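Local coordinates for protein inactive Zymogen C11 Protease (Parabacteroides distasonis, PDB 6MZO) that is the inactive precursor of a clostripain-like (C11) cysteine protease and probably cleaves peptide bonds once activated, at residues Pro12-Ile17 and Asn47-Ile52; Asp156-Asp161 and Arg175-Tyr180; Ala162-Cys167 and Pro185-Ala190; Ser228-Asp233 and Lys300-Lys305. All blocks are in the same frame, centred on the assembly; numbering follows the deposited sequence.

In the fold
From the N terminus, contact 1 closes first: strand 14-19 runs into helix 26-43 and returns as strand 49-54, alongside its start. Contact 2 does the same over a shorter span, through helix 168-173, from strand 155-162 to strand 178-183. Contact 3 crosses it, since residues 162-167 fall within that span and 185-190 beyond it; it joins the loops that follow the two strands. Contact 4 closes the longest loop, laying strand 302-307 on strand 226-231 at the far edge of the same mixed sheet. The contacts also touch directly: a salt bridge joins Arg13 to Asp156 (1 and 2), and hydrogen bonds join Ala178 to Ser232 (2 and 4) and Ser166 to Ser228 (3 and 4).

Contact 1. Residues Pro12-Ile17 and Asn47-Ile52; sequences PRTVLI and NGNLLI
The first beta-alpha-beta crossover of the chain sets Thr14-Ile17 beside Asn49-Ile52 as parallel strands, Thr14 paired with Asn49 and Ile17 with Ile52. Asn49 N donates to Arg13 O and Asn49 O accepts from Val15 N, so one residue grips the neighbouring strand on both sides of Thr14. The ladder continues with Leu51 N to Val15 O (2.9 Å), an almost straight bond at 175°, and then Ile17 N to Leu51 O.

Polar chemistry between side chains is concentrated at the start. Asn49 ND2 points at Thr14 OG1 (3.1 Å), which lies only 5° out of the amide plane. The torsion of Thr14 leaves OG1 anti to the carbonyl carbon (chi1 -73°), and the buried hydroxyl also bonds to the carbonyl of Tyr104. A valine here would fill similar space but, lacking the hydroxyl, would probably leave Asn49 ND2 and Tyr104 O without this mate and the Asn49 amide freer to turn.

The opposite face, carrying Val15, Ile17, Leu50 and Ile52, is where the crossover helix 26-43 packs, with Ile36 against both Ile17 and Leu50. Leu50 crosses both neighbours at a slant, its CD1 touching Val15 CB at 4.2 Å and Ile17 CD1 at 3.9 Å. Ile17 and Ile52 instead lie side by side, Ile52 CD1 coming to 3.9 Å from Ile17 CB. On the Thr14 face, where helix 90-103 packs against Thr14, Leu16 and Leu51, Leu16 CD1 rests 4.2 Å from Leu51 CB.

Contact 2. Residues Asp156-Asp161 and Arg175-Tyr180; sequences DFILFD and RGCADY
The Tyr180 ring presents its edge to Asp156 O, which lies in the ring plane 3.7 Å from Tyr180 CD2. The Phe157 ring has Leu159 N in plane at its edge, and that of Phe160 receives Ile158 CG2 over the centre of one face, 3.7 Å above its plane, and meets the ring of Phe174 edge-to-face. Ile158 serves two directions: while CG2 sits on Phe160, CD1 reaches across to Ala178 CB (3.8 Å) and Cys177 SG (4.0 Å). Its chi1 of -63° holds CG1 beside the backbone N.

The contact joins the starts of both strands of a beta-alpha-beta unit, 155-162 and 178-183, where the chain turns corners at Asp156 and Asp179. Ile158 N donates to Tyr180 O at 3.1 Å, whereas Tyr180 N makes a weak bond to Asp156 O.

The carboxylates of Asp156 and Asp179 lie side by side, their planes 29° apart and Asp156 OD1 3.9 Å from Asp179 OD2. Two carboxylates this close would repel; a salt bridge from Arg13 to Asp156 OD2 probably offsets much of the charge there, a hydrogen bond from His154 to Asp179 OD1 eases the other, and the proximity itself would tend to favour a proton on one.

Contact 3. Residues Ala162-Cys167 and Pro185-Ala190; sequences ACYMSC and PTEILA
Tyr164 and Glu187 both hold CG anti to the carbonyl carbon (chi1 -56° and -68°), and Glu187 then extends beyond CG, so the two side chains run alongside each other in the same direction. Their ends meet in a short, weak bond from Tyr164 OH to Glu187 OE2 (2.6 Å), with the carboxylate turned 84° from the ring. The hydroxyl is also bonded to Tyr267 N, and Glu187 OE1 to Ala314 N. At the near end of the ring, Pro185 O lies in its plane, 3.4 Å from Tyr164 CD1. A phenylalanine here would lack the hydroxyl and would probably leave Glu187 OE2 and Tyr267 N without this partner.

The backbone adds a bond from Tyr164 N to Thr186 O (3.0 Å), the donor standing above the carbonyl plane. Beside it, Cys163 SG takes a weak bond from Ile188 N at 3.7 Å, and Ile188 CD1 abuts Ala162 O (3.4 Å). Ser166 CB packs on Pro185 CD (3.7 Å), while Ser166 OG bonds to Ser228.

An Asp-Ala-Cys sequence leaving the C-terminal end of a central parallel strand is consistent with the nucleophile-bearing loop of clan CD cysteine peptidases, so Cys163 probably marks the active-site region of this zymogen.

Contact 4. Residues Ser228-Asp233 and Lys300-Lys305; sequences SVMKSD and KAVIYK
Lys231 and Ile303 meet at the outer edge of the mixed sheet, where strand 226-231 pairs antiparallel with strand 302-307 around a beta bulge. From the strand, Lys231 CB lies 3.7 Å from Ile303 CG2, the two side chains crossing at about a right angle. Further along, CD still brushes the same methyl, at 4.1 Å from Ile303 CG2. The chain, extended until then, bends at its last torsion (chi4 -81°) and swings NZ onto Asp233 OD1, a 2.6 Å salt bridge that uses the syn lone pair of the carboxylate. Glu234 supplies a second carboxylate to the same ammonium group.

The bulge lies just beside this lysine. Val229 pairs with Tyr304 but Met230 with Val302, leaving Ile303 as the extra residue. Val229 therefore bonds to two consecutive residues, its N to Tyr304 O and its O to Ile303 N. Beyond the bulge, Lys231 N donates to the carbonyl O of Ala301 (2.9 Å), the residue that ends helix 288-301, so the helix end is tied to the sheet as the chain becomes strand.

Ile303 CG1, placed between backbone N and carbonyl carbon (chi1 62°), reaches Val229 CG1 at 3.8 Å. Helix 209-220 packs on this side, with Ala213 touching Val229 and Tyr304. On the other face, Met230 folds at chi2 and chi3 and lies alongside Val302, its SD 4.0 Å from Val302 CG2.

Contact 1. Residues Pro12-Ile17 and Asn47-Ile52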
# COMPACT_ATOMS: atom_id res chain seq x y z
N PRO A 12 -14.69 -1.59 18.80
CA PRO A 12 -15.09 -0.83 17.63
C PRO A 12 -14.33 -1.37 16.42
O PRO A 12 -14.82 -1.27 15.29
CB PRO A 12 -14.64 0.61 17.98
CG PRO A 12 -14.94 0.65 19.51
CD PRO A 12 -14.34 -0.70 19.94
N ARG A 13 -13.12 -1.90 16.66
CA ARG A 13 -12.35 -2.43 15.53
C ARG A 13 -11.36 -3.50 16.02
O ARG A 13 -10.80 -3.38 17.14
CB ARG A 13 -11.57 -1.33 14.79
CG ARG A 13 -10.83 -1.83 13.50
CD ARG A 13 -10.46 -0.65 12.54
NE ARG A 13 -11.68 0.05 12.22
CZ ARG A 13 -12.08 1.20 12.80
NH1 ARG A 13 -11.25 1.92 13.54
NH2 ARG A 13 -13.35 1.58 12.62
N THR A 14 -11.13 -4.53 15.20
CA THR A 14 -9.97 -5.37 15.38
C THR A 14 -9.00 -5.12 14.23
O THR A 14 -9.43 -5.12 13.11
CB THR A 14 -10.37 -6.87 15.36
OG1 THR A 14 -11.04 -7.19 16.59
CG2 THR A 14 -9.22 -7.79 15.20
N VAL A 15 -7.77 -4.77 14.55
CA VAL A 15 -6.74 -4.55 13.50
C VAL A 15 -5.66 -5.64 13.59
O VAL A 15 -5.15 -5.99 14.67
CB VAL A 15 -6.09 -3.17 13.71
CG1 VAL A 15 -4.91 -2.96 12.69
CG2 VAL A 15 -7.12 -2.02 13.51
N LEU A 16 -5.32 -6.20 12.42
CA LEU A 16 -4.22 -7.14 12.23
C LEU A 16 -3.10 -6.40 11.50
O LEU A 16 -3.35 -5.79 10.46
CB LEU A 16 -4.67 -8.37 11.38
CG LEU A 16 -3.47 -9.21 10.87
CD1 LEU A 16 -2.81 -9.88 12.10
CD2 LEU A 16 -4.06 -10.24 9.87
N ILE A 17 -1.92 -6.43 12.13
CA ILE A 17 -0.69 -5.94 11.45
C ILE A 17 0.14 -7.18 11.12
O ILE A 17 0.58 -7.92 12.02
CB ILE A 17 0.07 -4.93 12.35
CG1 ILE A 17 -0.84 -3.80 12.86
CG2 ILE A 17 1.36 -4.47 11.54
CD1 ILE A 17 -0.04 -2.66 13.64
N ASN A 47 -10.87 0.57 23.23
CA ASN A 47 -11.56 -0.71 23.41
C ASN A 47 -11.43 -1.65 22.22
O ASN A 47 -12.19 -2.66 22.19
CB ASN A 47 -13.07 -0.48 23.76
CG ASN A 47 -13.23 0.40 24.98
OD1 ASN A 47 -14.06 1.35 25.03
ND2 ASN A 47 -12.42 0.13 25.99
N GLY A 48 -10.52 -1.36 21.32
CA GLY A 48 -10.31 -2.24 20.16
C GLY A 48 -9.30 -3.38 20.43
O GLY A 48 -8.67 -3.42 21.52
N ASN A 49 -9.12 -4.29 19.45
CA ASN A 49 -8.15 -5.39 19.60
C ASN A 49 -7.02 -5.24 18.63
O ASN A 49 -7.29 -4.97 17.47
CB ASN A 49 -8.83 -6.74 19.35
CG ASN A 49 -9.99 -6.95 20.25
OD1 ASN A 49 -9.83 -6.97 21.48
ND2 ASN A 49 -11.21 -7.09 19.64
N LEU A 50 -5.77 -5.42 19.08
CA LEU A 50 -4.63 -5.27 18.17
C LEU A 50 -3.92 -6.64 18.11
O LEU A 50 -3.42 -7.11 19.15
CB LEU A 50 -3.66 -4.23 18.67
CG LEU A 50 -2.45 -4.01 17.72
CD1 LEU A 50 -2.78 -3.55 16.25
CD2 LEU A 50 -1.54 -3.06 18.43
N LEU A 51 -3.85 -7.24 16.92
CA LEU A 51 -3.21 -8.51 16.69
C LEU A 51 -2.05 -8.29 15.72
O LEU A 51 -2.15 -7.49 14.79
CB LEU A 51 -4.20 -9.48 16.06
CG LEU A 51 -5.21 -10.17 17.01
CD1 LEU A 51 -4.40 -11.19 17.84
CD2 LEU A 51 -5.99 -9.24 17.90
N ILE A 52 -0.93 -8.98 15.98
CA ILE A 52 0.30 -8.88 15.14
C ILE A 52 0.71 -10.26 14.70
O ILE A 52 0.67 -11.22 15.51
CB ILE A 52 1.50 -8.33 15.95
CG1 ILE A 52 1.09 -7.15 16.83
CG2 ILE A 52 2.68 -7.95 15.04
CD1 ILE A 52 0.71 -5.86 16.06

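Contact 2. Residues Asp156-Asp161 and Arg175-Tyr180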
# COMPACT_ATOMS: atom_id res chain seq x y z
N ASP A 156 -12.29 -1.76 6.92
CA ASP A 156 -12.49 -0.29 6.84
C ASP A 156 -11.31 0.35 6.15
O ASP A 156 -11.48 1.40 5.46
CB ASP A 156 -12.64 0.30 8.26
CG ASP A 156 -14.00 0.01 8.87
OD1 ASP A 156 -14.80 -0.76 8.32
OD2 ASP A 156 -14.33 0.59 9.92
N PHE A 157 -10.10 -0.16 6.38
CA PHE A 157 -8.94 0.31 5.63
C PHE A 157 -7.93 -0.81 5.42
O PHE A 157 -7.89 -1.79 6.20
CB PHE A 157 -8.23 1.48 6.36
CG PHE A 157 -7.60 1.09 7.71
CD1 PHE A 157 -6.32 0.59 7.80
CD2 PHE A 157 -8.32 1.19 8.93
CE1 PHE A 157 -5.74 0.21 9.00
CE2 PHE A 157 -7.71 0.79 10.16
CZ PHE A 157 -6.45 0.31 10.21
N ILE A 158 -7.15 -0.67 4.33
CA ILE A 158 -5.92 -1.46 4.25
C ILE A 158 -4.80 -0.45 4.16
O ILE A 158 -4.87 0.48 3.31
CB ILE A 158 -5.84 -2.42 3.02
CG1 ILE A 158 -6.96 -3.48 3.08
CG2 ILE A 158 -4.44 -3.05 2.96
CD1 ILE A 158 -7.17 -4.27 1.70
N LEU A 159 -3.83 -0.58 5.07
CA LEU A 159 -2.63 0.28 5.07
C LEU A 159 -1.50 -0.55 4.49
O LEU A 159 -1.11 -1.56 5.07
CB LEU A 159 -2.34 0.72 6.51
CG LEU A 159 -1.21 1.74 6.75
CD1 LEU A 159 -1.20 2.13 8.26
CD2 LEU A 159 0.15 1.23 6.44
N PHE A 160 -1.02 -0.12 3.32
CA PHE A 160 0.13 -0.84 2.71
C PHE A 160 1.42 -0.19 3.15
O PHE A 160 1.78 0.89 2.66
CB PHE A 160 0.02 -0.79 1.18
CG PHE A 160 -1.08 -1.66 0.61
CD1 PHE A 160 -0.95 -3.05 0.62
CD2 PHE A 160 -2.20 -1.07 0.01
CE1 PHE A 160 -1.93 -3.84 0.08
CE2 PHE A 160 -3.20 -1.91 -0.56
CZ PHE A 160 -3.03 -3.27 -0.51
N ASP A 161 2.13 -0.81 4.08
CA ASP A 161 3.43 -0.30 4.47
C ASP A 161 4.43 -1.01 3.59
O ASP A 161 5.02 -2.02 3.95
CB ASP A 161 3.64 -0.52 6.02
CG ASP A 161 4.88 0.24 6.52
OD1 ASP A 161 5.79 0.58 5.71
OD2 ASP A 161 5.03 0.38 7.72
N ARG A 175 -10.69 -2.25 -4.46
CA ARG A 175 -11.83 -1.34 -4.15
C ARG A 175 -12.99 -2.06 -3.48
O ARG A 175 -13.76 -1.41 -2.77
CB ARG A 175 -12.32 -0.65 -5.44
CG ARG A 175 -13.00 -1.60 -6.43
CD ARG A 175 -13.15 -0.83 -7.77
NE ARG A 175 -13.97 -1.54 -8.72
CZ ARG A 175 -13.59 -2.64 -9.38
NH1 ARG A 175 -12.38 -3.12 -9.16
NH2 ARG A 175 -14.40 -3.29 -10.21
N GLY A 176 -13.12 -3.34 -3.75
CA GLY A 176 -14.22 -4.11 -3.20
C GLY A 176 -14.02 -4.63 -1.80
O GLY A 176 -15.06 -4.98 -1.15
N CYS A 177 -12.78 -4.69 -1.28
CA CYS A 177 -12.61 -5.28 0.04
C CYS A 177 -12.12 -4.31 1.11
O CYS A 177 -11.88 -4.72 2.26
CB CYS A 177 -11.67 -6.47 -0.03
SG CYS A 177 -10.03 -5.95 -0.48
N ALA A 178 -12.03 -3.04 0.77
CA ALA A 178 -11.62 -2.03 1.70
C ALA A 178 -12.25 -0.69 1.40
O ALA A 178 -12.29 -0.28 0.31
CB ALA A 178 -10.12 -1.89 1.69
N ASP A 179 -12.72 -0.01 2.42
CA ASP A 179 -13.31 1.28 2.18
C ASP A 179 -12.30 2.34 1.78
O ASP A 179 -12.60 3.20 1.01
CB ASP A 179 -14.12 1.75 3.38
CG ASP A 179 -15.32 0.88 3.65
OD1 ASP A 179 -15.91 0.34 2.74
OD2 ASP A 179 -15.65 0.73 4.80
N TYR A 180 -11.10 2.26 2.34
CA TYR A 180 -10.02 3.17 2.09
C TYR A 180 -8.71 2.40 1.94
O TYR A 180 -8.53 1.43 2.57
CB TYR A 180 -9.86 4.16 3.25
CG TYR A 180 -11.02 5.08 3.37
CD1 TYR A 180 -11.10 6.20 2.63
CD2 TYR A 180 -12.07 4.77 4.18
CE1 TYR A 180 -12.19 7.01 2.69
CE2 TYR A 180 -13.17 5.57 4.25
CZ TYR A 180 -13.23 6.69 3.50
OH TYR A 180 -14.34 7.48 3.58

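Contact 3. Residues Ala162-Cys167 and Pro185-Ala190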
# COMPACT_ATOMS: atom_id res chain seq x y z
N ALA A 162 4.58 -0.45 2.36
CA ALA A 162 5.20 -1.18 1.25
C ALA A 162 5.50 -0.14 0.18
O ALA A 162 5.00 0.98 0.26
CB ALA A 162 4.25 -2.27 0.69
N CYS A 163 6.36 -0.52 -0.74
CA CYS A 163 6.61 0.41 -1.85
C CYS A 163 5.58 0.34 -2.95
O CYS A 163 5.11 -0.74 -3.37
CB CYS A 163 8.00 0.15 -2.46
SG CYS A 163 9.33 0.24 -1.24
N TYR A 164 5.32 1.54 -3.50
CA TYR A 164 4.61 1.75 -4.76
C TYR A 164 3.16 1.32 -4.77
O TYR A 164 2.58 1.14 -5.84
CB TYR A 164 5.35 1.06 -5.91
CG TYR A 164 6.78 1.49 -6.05
CD1 TYR A 164 7.11 2.85 -6.23
CD2 TYR A 164 7.81 0.58 -5.97
CE1 TYR A 164 8.41 3.22 -6.40
CE2 TYR A 164 9.15 0.94 -6.15
CZ TYR A 164 9.46 2.28 -6.35
OH TYR A 164 10.76 2.68 -6.52
N MET A 165 2.53 1.20 -3.60
CA MET A 165 1.20 0.62 -3.63
C MET A 165 0.14 1.59 -3.92
O MET A 165 -0.98 1.22 -4.26
CB MET A 165 0.88 -0.12 -2.27
CG MET A 165 1.80 -1.31 -2.05
SD MET A 165 1.75 -2.62 -3.30
CE MET A 165 0.19 -3.44 -2.81
N SER A 166 0.41 2.90 -3.75
CA SER A 166 -0.59 3.90 -4.17
C SER A 166 -0.49 4.09 -5.66
O SER A 166 0.21 5.02 -6.13
CB SER A 166 -0.35 5.28 -3.49
OG SER A 166 -0.75 5.17 -2.13
N CYS A 167 -1.16 3.26 -6.41
CA CYS A 167 -1.29 3.40 -7.84
C CYS A 167 -2.69 3.02 -8.22
O CYS A 167 -3.38 2.38 -7.45
CB CYS A 167 -0.32 2.53 -8.59
SG CYS A 167 -0.54 0.75 -8.21
N PRO A 185 2.87 6.27 -3.22
CA PRO A 185 3.20 6.03 -4.65
C PRO A 185 4.65 5.82 -4.90
O PRO A 185 4.97 5.45 -6.03
CB PRO A 185 2.70 7.28 -5.36
CG PRO A 185 2.69 8.37 -4.25
CD PRO A 185 2.38 7.66 -2.94
N THR A 186 5.50 6.08 -3.93
CA THR A 186 6.96 5.92 -4.13
C THR A 186 7.49 4.91 -3.15
O THR A 186 6.67 4.05 -2.72
CB THR A 186 7.75 7.27 -4.06
OG1 THR A 186 7.66 7.86 -2.74
CG2 THR A 186 7.14 8.17 -5.10
N GLU A 187 8.77 4.93 -2.79
CA GLU A 187 9.31 3.94 -1.83
C GLU A 187 9.08 4.43 -0.42
O GLU A 187 9.03 5.64 -0.15
CB GLU A 187 10.80 3.67 -2.10
CG GLU A 187 10.96 2.96 -3.39
CD GLU A 187 12.37 2.42 -3.64
OE1 GLU A 187 13.20 2.38 -2.71
OE2 GLU A 187 12.59 2.02 -4.78
N ILE A 188 8.85 3.47 0.49
CA ILE A 188 8.91 3.73 1.89
C ILE A 188 10.04 2.87 2.34
O ILE A 188 10.05 1.65 2.11
CB ILE A 188 7.70 3.27 2.62
CG1 ILE A 188 6.47 3.92 2.03
CG2 ILE A 188 7.86 3.59 4.09
CD1 ILE A 188 5.13 3.42 2.69
N LEU A 189 11.02 3.50 2.93
CA LEU A 189 12.16 2.69 3.30
C LEU A 189 12.20 2.57 4.82
O LEU A 189 11.17 2.73 5.52
CB LEU A 189 13.46 3.26 2.69
CG LEU A 189 13.55 3.34 1.14
CD1 LEU A 189 14.90 3.89 0.68
CD2 LEU A 189 13.25 2.01 0.44
N ALA A 190 13.39 2.25 5.31
CA ALA A 190 13.64 2.10 6.74
C ALA A 190 12.49 1.39 7.44
O ALA A 190 11.95 0.39 6.96
CB ALA A 190 13.88 3.46 7.37

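Contact 4. Residues Ser228-Asp233 and Lys300-Lys305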
# COMPACT_ATOMS: atom_id res chain seq x y z
N SER A 228 -0.63 8.88 0.24
CA SER A 228 -1.99 9.17 -0.22
C SER A 228 -2.99 8.21 0.31
O SER A 228 -2.64 7.11 0.79
CB SER A 228 -2.06 9.18 -1.74
OG SER A 228 -1.62 7.94 -2.28
N VAL A 229 -4.22 8.70 0.30
CA VAL A 229 -5.34 7.91 0.77
C VAL A 229 -6.44 7.88 -0.29
O VAL A 229 -6.89 8.96 -0.74
CB VAL A 229 -5.97 8.55 2.02
CG1 VAL A 229 -7.13 7.68 2.50
CG2 VAL A 229 -4.99 8.64 3.15
N MET A 230 -6.88 6.68 -0.66
CA MET A 230 -7.87 6.55 -1.74
C MET A 230 -9.18 6.08 -1.15
O MET A 230 -9.23 5.18 -0.27
CB MET A 230 -7.37 5.58 -2.84
CG MET A 230 -6.50 6.20 -3.91
SD MET A 230 -5.03 7.01 -3.28
CE MET A 230 -4.19 5.57 -2.60
N LYS A 231 -10.29 6.68 -1.64
CA LYS A 231 -11.63 6.34 -1.20
C LYS A 231 -12.22 5.33 -2.22
O LYS A 231 -12.57 5.68 -3.37
CB LYS A 231 -12.52 7.63 -1.10
CG LYS A 231 -13.92 7.38 -0.49
CD LYS A 231 -14.53 8.77 -0.25
CE LYS A 231 -15.97 8.65 0.25
NZ LYS A 231 -16.81 8.43 -0.93
N SER A 232 -12.33 4.07 -1.80
CA SER A 232 -12.61 3.01 -2.76
C SER A 232 -13.92 3.14 -3.52
O SER A 232 -13.98 2.76 -4.72
CB SER A 232 -12.56 1.62 -2.07
OG SER A 232 -11.27 1.41 -1.53
N ASP A 233 -14.97 3.68 -2.88
CA ASP A 233 -16.20 3.76 -3.69
C ASP A 233 -16.20 4.87 -4.75
O ASP A 233 -17.23 5.09 -5.41
CB ASP A 233 -17.42 3.89 -2.77
CG ASP A 233 -17.41 5.14 -1.92
OD1 ASP A 233 -16.65 6.08 -2.14
OD2 ASP A 233 -18.29 5.20 -0.99
N LYS A 300 -12.11 13.41 -6.21
CA LYS A 300 -13.01 12.62 -5.36
C LYS A 300 -12.32 11.35 -4.80
O LYS A 300 -12.60 10.98 -3.62
CB LYS A 300 -14.27 12.19 -6.11
CG LYS A 300 -15.23 13.32 -6.38
CD LYS A 300 -16.14 13.01 -7.54
CE LYS A 300 -17.25 12.05 -7.19
NZ LYS A 300 -18.27 12.05 -8.29
N ALA A 301 -11.50 10.71 -5.62
CA ALA A 301 -10.86 9.42 -5.29
C ALA A 301 -9.66 9.55 -4.40
O ALA A 301 -9.52 8.74 -3.46
CB ALA A 301 -10.46 8.69 -6.54
N VAL A 302 -8.85 10.58 -4.61
CA VAL A 302 -7.65 10.73 -3.80
C VAL A 302 -8.00 11.79 -2.71
O VAL A 302 -7.96 13.03 -2.98
CB VAL A 302 -6.47 11.11 -4.63
CG1 VAL A 302 -5.21 11.27 -3.70
CG2 VAL A 302 -6.14 10.02 -5.71
N ILE A 303 -8.41 11.34 -1.53
CA ILE A 303 -9.01 12.26 -0.58
C ILE A 303 -8.00 12.98 0.27
O ILE A 303 -8.33 14.04 0.84
CB ILE A 303 -10.07 11.59 0.36
CG1 ILE A 303 -9.40 10.49 1.22
CG2 ILE A 303 -11.22 11.09 -0.53
CD1 ILE A 303 -10.31 10.12 2.42
N TYR A 304 -6.77 12.44 0.31
CA TYR A 304 -5.66 13.12 0.97
C TYR A 304 -4.41 12.72 0.26
O TYR A 304 -4.26 11.53 -0.09
CB TYR A 304 -5.60 12.73 2.46
CG TYR A 304 -4.40 13.39 3.14
CD1 TYR A 304 -4.48 14.67 3.68
CD2 TYR A 304 -3.16 12.74 3.15
CE1 TYR A 304 -3.39 15.24 4.27
CE2 TYR A 304 -2.02 13.30 3.74
CZ TYR A 304 -2.14 14.57 4.26
OH TYR A 304 -1.09 15.21 4.90
N LYS A 305 -3.50 13.67 0.03
CA LYS A 305 -2.17 13.35 -0.48
C LYS A 305 -1.17 14.35 0.06
O LYS A 305 -1.50 15.53 0.36
CB LYS A 305 -2.14 13.33 -1.98
CG LYS A 305 -2.30 14.75 -2.61
CD LYS A 305 -2.07 14.68 -4.14
CE LYS A 305 -2.14 16.10 -4.71
NZ LYS A 305 -3.50 16.57 -4.54